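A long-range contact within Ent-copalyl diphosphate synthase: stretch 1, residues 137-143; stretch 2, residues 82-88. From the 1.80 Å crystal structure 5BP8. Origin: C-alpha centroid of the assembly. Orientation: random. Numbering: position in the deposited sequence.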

# COMPACT_ATOMS: atom_id res chain seq x y z
N ASP A 137 0.05 -14.37 -20.32
CA ASP A 137 0.32 -13.44 -21.42
C ASP A 137 1.77 -13.51 -21.86
O ASP A 137 2.06 -13.44 -23.06
CB ASP A 137 -0.06 -12.00 -21.04
CG ASP A 137 -1.57 -11.73 -21.13
OD1 ASP A 137 -2.28 -12.52 -21.80
OD2 ASP A 137 -2.02 -10.71 -20.59
N ILE A 138 2.68 -13.68 -20.90
CA ILE A 138 4.10 -13.87 -21.24
C ILE A 138 4.27 -15.11 -22.11
O ILE A 138 4.88 -15.06 -23.18
CB ILE A 138 4.98 -13.97 -19.98
CG1 ILE A 138 5.06 -12.59 -19.31
CG2 ILE A 138 6.39 -14.47 -20.35
CD1 ILE A 138 5.65 -12.64 -17.91
N ASN A 139 3.66 -16.22 -21.71
CA ASN A 139 3.80 -17.43 -22.48
C ASN A 139 3.21 -17.29 -23.89
O ASN A 139 3.80 -17.79 -24.84
CB ASN A 139 3.22 -18.63 -21.73
CG ASN A 139 4.14 -19.09 -20.65
OD1 ASN A 139 5.37 -19.00 -20.80
ND2 ASN A 139 3.58 -19.59 -19.55
N THR A 140 2.12 -16.56 -24.02
CA THR A 140 1.56 -16.26 -25.33
C THR A 140 2.54 -15.49 -26.20
O THR A 140 2.75 -15.84 -27.39
CB THR A 140 0.21 -15.53 -25.18
OG1 THR A 140 -0.70 -16.42 -24.53
CG2 THR A 140 -0.36 -15.13 -26.52
N ARG A 141 3.16 -14.47 -25.62
CA ARG A 141 4.15 -13.68 -26.34
C ARG A 141 5.38 -14.50 -26.72
O ARG A 141 5.91 -14.33 -27.81
CB ARG A 141 4.58 -12.46 -25.55
CG ARG A 141 3.46 -11.49 -25.23
CD ARG A 141 3.09 -10.64 -26.40
NE ARG A 141 2.03 -9.71 -26.02
CZ ARG A 141 1.33 -8.98 -26.89
NH1 ARG A 141 1.58 -9.05 -28.21
NH2 ARG A 141 0.37 -8.18 -26.43
N LEU A 142 5.83 -15.38 -25.81
CA LEU A 142 6.98 -16.23 -26.09
C LEU A 142 6.73 -17.18 -27.24
O LEU A 142 7.63 -17.45 -28.07
CB LEU A 142 7.38 -17.04 -24.84
CG LEU A 142 7.95 -16.21 -23.70
CD1 LEU A 142 8.23 -17.07 -22.47
CD2 LEU A 142 9.21 -15.47 -24.10
N ALA A 143 5.51 -17.71 -27.31
CA ALA A 143 5.14 -18.64 -28.39
C ALA A 143 5.18 -17.92 -29.73
O ALA A 143 5.48 -18.53 -30.75
CB ALA A 143 3.76 -19.24 -28.16
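Stretch 2, residues 82-88: LLTELAR

Stretch 2 packs on stretch 1 as one helix beside another. Residues 137-143 lie wholly within a helix that extends beyond both ends of the stretch, with R141 N bonded to D137 O (3.0 Å) and L142 N to I138 O (2.8 Å). Residues L82 to L86 are helical, continuing a helix that begins earlier in the chain, with phi/psi near -60/-45 at first; R88, at -110/171, has left the helical conformation. The two helices run in broadly the same direction, their axes crossing at 37° and approaching to 9.9 Å. The backbones come nearest where R141 faces L83, CA to CA 6.4 Å, and the contact buries 269 Å² in all.

L83 is the apolar center. Its CA-to-CB bond points toward stretch 1, and chi1 -72° (m) with chi2 163° (t), a common leucine pair on a helix, carries CD1 to 3.9 Å from I138 CG2 and 4.3 Å from L142 CD2. The CA-to-CB bond of I138 points sideways, and chi1 -71° (m) puts CG2 at the L83 methyl. The CA-to-CB bond of L142 points away from stretch 2, but its m,t conformation brings the end of the side chain back nearer, and CD2 reaches the same leucine methyl. The base of the R141 side chain is part of this packing too: its CB lies 3.8 Å from L83 CB, a close approach made possible because both CA-to-CB bonds point toward the opposing helix.

Beyond CB, R141 reaches across the flank of stretch 2, steeply to its helix axis. With chi1 -61° (m) and chi2 -78° (m) the chain bends twice, and chi3 -179° (t) then extends it, laying the guanidinium beside T84 and A87. T84 CB sits over one face of the guanidinium. T84 holds chi1 at -66° (m), which places OG1 3.0 Å from R141 NE and 3.1 Å from R141 NH2; OG1 is hydrogen-bonded to a residue adjoining one of the stretches. Farther along, the CA-to-CB bond of A87 points toward stretch 1, and CB lies 3.9 Å from R141 NH1, its small methyl meeting the guanidinium obliquely.

The remaining side chains of stretch 2 take no part. The CA-to-CB bond of E85 points away from stretch 1; chi1 176° (t) and chi2 64° (p) bring its carboxylate to R88, where NH1 donates to OE1 at 3.0 Å (163° at the hydrogen) in a salt bridge. R88 meets it with chi1 65° (p) and chi3 62° (p), folding its guanidinium back beside the helix, while R88 N bonds to E85 O at 3.1 Å.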

# COMPACT_ATOMS: atom_id res chain seq x y z
N LEU A 82 7.29 -5.43 -21.74
CA LEU A 82 8.36 -5.35 -22.73
C LEU A 82 8.12 -6.25 -23.93
O LEU A 82 8.35 -5.83 -25.08
CB LEU A 82 9.74 -5.63 -22.10
CG LEU A 82 10.22 -4.55 -21.10
CD1 LEU A 82 11.39 -5.06 -20.27
CD2 LEU A 82 10.58 -3.24 -21.80
N LEU A 83 7.61 -7.46 -23.70
CA LEU A 83 7.28 -8.36 -24.81
C LEU A 83 6.17 -7.73 -25.68
O LEU A 83 6.23 -7.75 -26.92
CB LEU A 83 6.87 -9.74 -24.32
CG LEU A 83 7.99 -10.63 -23.75
CD1 LEU A 83 7.42 -11.78 -22.93
CD2 LEU A 83 8.88 -11.16 -24.89
N THR A 84 5.14 -7.20 -25.02
CA THR A 84 4.06 -6.53 -25.73
C THR A 84 4.59 -5.35 -26.56
O THR A 84 4.24 -5.23 -27.75
CB THR A 84 2.94 -6.10 -24.77
OG1 THR A 84 2.33 -7.28 -24.23
CG2 THR A 84 1.89 -5.25 -25.47
N GLU A 85 5.43 -4.50 -25.97
CA GLU A 85 6.01 -3.36 -26.69
C GLU A 85 6.85 -3.79 -27.89
O GLU A 85 6.72 -3.21 -28.99
CB GLU A 85 6.86 -2.50 -25.77
CG GLU A 85 7.60 -1.34 -26.42
CD GLU A 85 6.69 -0.27 -27.01
OE1 GLU A 85 5.54 -0.13 -26.56
OE2 GLU A 85 7.13 0.45 -27.92
N LEU A 86 7.70 -4.80 -27.68
CA LEU A 86 8.58 -5.30 -28.74
C LEU A 86 7.79 -5.88 -29.91
O LEU A 86 8.24 -5.80 -31.06
CB LEU A 86 9.55 -6.35 -28.19
CG LEU A 86 10.71 -5.71 -27.44
CD1 LEU A 86 11.32 -6.70 -26.46
CD2 LEU A 86 11.74 -5.20 -28.44
N ALA A 87 6.60 -6.39 -29.64
CA ALA A 87 5.75 -6.92 -30.72
C ALA A 87 4.94 -5.87 -31.48
O ALA A 87 4.28 -6.22 -32.45
CB ALA A 87 4.79 -7.96 -30.17
N ARG A 88 4.93 -4.62 -31.04
CA ARG A 88 4.05 -3.61 -31.66
C ARG A 88 4.86 -2.60 -32.46
O ARG A 88 6.09 -2.61 -32.40
CB ARG A 88 3.16 -2.92 -30.60
CG ARG A 88 3.90 -2.10 -29.60
CD ARG A 88 3.03 -1.07 -28.88
NE ARG A 88 1.94 -1.63 -28.09
CZ ARG A 88 1.88 -1.70 -26.75
NH1 ARG A 88 2.88 -1.27 -25.95
NH2 ARG A 88 0.79 -2.22 -26.22